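Local structure of concanavalin A-like lectin protein kinase family protein (Theobroma cacao, 6CTH) at residues A[60-65]-A[158-163]. The protein probably phosphorylates proteins on serine or threonine using ATP, as a plant lectin-type receptor-like kinase. Numbering follows the deposited sequence.
With MG (magnesium ion), chain C.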
loop_
_atom_site.group_PDB
_atom_site.type_symbol
_atom_site.label_atom_id
_atom_site.label_comp_id
_atom_site.label_asym_id
_atom_site.label_seq_id
_atom_site.Cartn_x
_atom_site.Cartn_y
_atom_site.Cartn_z
ATOM N N ALA A 60 11.431 5.537 14.308
ATOM C CA ALA A 60 12.524 6.454 13.916
ATOM C C ALA A 60 12.614 6.633 12.394
ATOM O O ALA A 60 12.754 7.778 11.879
ATOM C CB ALA A 60 13.844 5.952 14.462
ATOM N N SER A 61 12.507 5.504 11.693
ATOM C CA SER A 61 12.388 5.480 10.255
ATOM C C SER A 61 11.169 6.289 9.787
ATOM O O SER A 61 11.287 7.075 8.841
ATOM C CB SER A 61 12.318 4.031 9.724
ATOM O OG SER A 61 12.023 4.061 8.329
ATOM N N GLU A 62 10.006 6.097 10.396
ATOM C CA GLU A 62 8.831 6.820 9.955
ATOM C C GLU A 62 9.056 8.322 10.075
ATOM O O GLU A 62 8.825 9.050 9.095
ATOM C CB GLU A 62 7.569 6.385 10.677
ATOM C CG GLU A 62 6.301 7.237 10.441
ATOM C CD GLU A 62 5.283 6.652 9.471
ATOM O OE1 GLU A 62 5.480 5.561 8.936
ATOM O OE2 GLU A 62 4.222 7.281 9.273
ATOM N N VAL A 63 9.504 8.801 11.243
ATOM C CA VAL A 63 9.686 10.265 11.414
ATOM C C VAL A 63 10.676 10.850 10.420
ATOM O O VAL A 63 10.430 11.942 9.839
ATOM C CB VAL A 63 10.104 10.632 12.841
ATOM C CG1 VAL A 63 10.447 12.119 12.947
ATOM C CG2 VAL A 63 8.973 10.300 13.759
ATOM N N LYS A 64 11.789 10.142 10.242
ATOM C CA LYS A 64 12.878 10.582 9.366
ATOM C C LYS A 64 12.394 10.736 7.939
ATOM O O LYS A 64 12.640 11.760 7.296
ATOM C CB LYS A 64 14.020 9.564 9.387
ATOM C CG LYS A 64 15.250 10.021 8.595
ATOM C CD LYS A 64 16.146 8.839 8.266
ATOM C CE LYS A 64 17.377 9.325 7.528
ATOM N NZ LYS A 64 18.330 8.214 7.302
ATOM N N ILE A 65 11.727 9.689 7.448
ATOM C CA ILE A 65 11.346 9.611 6.055
ATOM C C ILE A 65 10.126 10.514 5.789
ATOM O O ILE A 65 10.093 11.269 4.821
ATOM C CB ILE A 65 11.027 8.156 5.660
ATOM C CG1 ILE A 65 12.225 7.203 5.861
ATOM C CG2 ILE A 65 10.524 8.078 4.223
ATOM C CD1 ILE A 65 13.430 7.599 5.069
ATOM N N GLY A 158 0.841 5.198 2.909
ATOM C CA GLY A 158 1.540 5.451 4.141
ATOM C C GLY A 158 2.359 4.274 4.598
ATOM O O GLY A 158 2.599 3.341 3.834
ATOM N N ASP A 159 2.675 4.307 5.893
ATOM C CA ASP A 159 3.571 3.365 6.583
ATOM C C ASP A 159 4.980 3.345 6.038
ATOM O O ASP A 159 5.326 2.493 5.192
ATOM C CB ASP A 159 3.020 1.899 6.505
ATOM C CG ASP A 159 3.881 0.893 7.281
ATOM O OD1 ASP A 159 4.625 1.290 8.193
ATOM O OD2 ASP A 159 3.802 -0.301 6.893
ATOM N N PHE A 160 5.814 4.201 6.597
ATOM C CA PHE A 160 7.226 4.313 6.245
ATOM C C PHE A 160 8.161 3.663 7.262
ATOM O O PHE A 160 9.349 3.954 7.296
ATOM C CB PHE A 160 7.564 5.787 5.992
ATOM C CG PHE A 160 6.694 6.346 4.911
ATOM C CD1 PHE A 160 7.008 6.169 3.617
ATOM C CD2 PHE A 160 5.528 7.046 5.261
ATOM C CE1 PHE A 160 6.179 6.627 2.589
ATOM C CE2 PHE A 160 4.708 7.546 4.242
ATOM C CZ PHE A 160 5.000 7.269 2.935
ATOM N N GLY A 161 7.664 2.700 8.025
ATOM C CA GLY A 161 8.498 2.104 9.072
ATOM C C GLY A 161 9.650 1.253 8.584
ATOM O O GLY A 161 10.652 1.155 9.281
ATOM N N LEU A 162 9.516 0.687 7.384
ATOM C CA LEU A 162 10.572 -0.053 6.692
ATOM C C LEU A 162 11.240 0.753 5.562
ATOM O O LEU A 162 12.148 0.246 4.881
ATOM C CB LEU A 162 10.017 -1.366 6.127
ATOM C CG LEU A 162 9.649 -2.434 7.138
ATOM C CD1 LEU A 162 9.110 -3.641 6.415
ATOM C CD2 LEU A 162 10.885 -2.768 7.955
ATOM N N ALA A 163 10.791 1.994 5.335
ATOM C CA ALA A 163 11.266 2.768 4.198
ATOM C C ALA A 163 12.706 3.215 4.395
ATOM O O ALA A 163 13.139 3.450 5.532
ATOM C CB ALA A 163 10.363 3.984 3.986
HETATM MG MG MG C . 4.823 -2.079 7.488
HETATM O O HOH W 1 1.893 6.360 7.752
HETATM O O HOH W 2 5.313 -1.123 9.414
HETATM O O HOH W 3 2.964 -2.663 8.028
HETATM O O HOH W 4 5.739 -3.783 8.263
HETATM O O HOH W 5 6.665 -1.208 6.950
#
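A single carboxylate, that of E62, serves two consecutive backbone amides, one directly and one through water, despite lying near a second acid. Its OE1 accepts the N-H of F160 (N to OE1 2.7 Å, N-H...O 153°), the donor standing above the carboxylate plane, 30° out of it. OE2 accepts a proton from a water 2.9 Å away, and that water in turn takes the N-H of D159 (water to N 2.9 Å). Y91 OH is a further hydrogen-bonding partner of OE2. CG of E62 is anti to the backbone N, and a bend at chi2 swings the carboxylate to the amides. E62 OE1 and D159 OD1 lie 4.4 Å apart, so the two probably repel, an effect that bound magnesium should ease: D159 OD2 ligates it at 2.1 Å, D141 supplies another ligand, and waters complete the shell. The sequence D159-F160-G161, the metal-bound aspartate and the phenylalanine packed against helix 54-66 identify the kinase DFG motif in its DFG-in state, with that helix as helix C. F160 also meets H139 and I66, consistent with a regulatory spine. Next to E62 in the chain, S61, with OG anti to its backbone N, donates to F160 O at 2.9 Å from OG, approaching in the carbonyl plane with a C=O...O angle of 158°. The same carbonyl oxygen takes A163 N at 3.1 Å, closing a type I turn from F160 to A163; two donors thus grip one buried acceptor. One turn along the helix from S61 and E62, the I65 side chain crosses that of F160 obliquely; I65 CG2 lies 4.0 Å from F160 CD1 and also touches CB of A163, while E62 OE1 lies at the ring's edge. G161 N makes a weak hydrogen bond to D159 OD1.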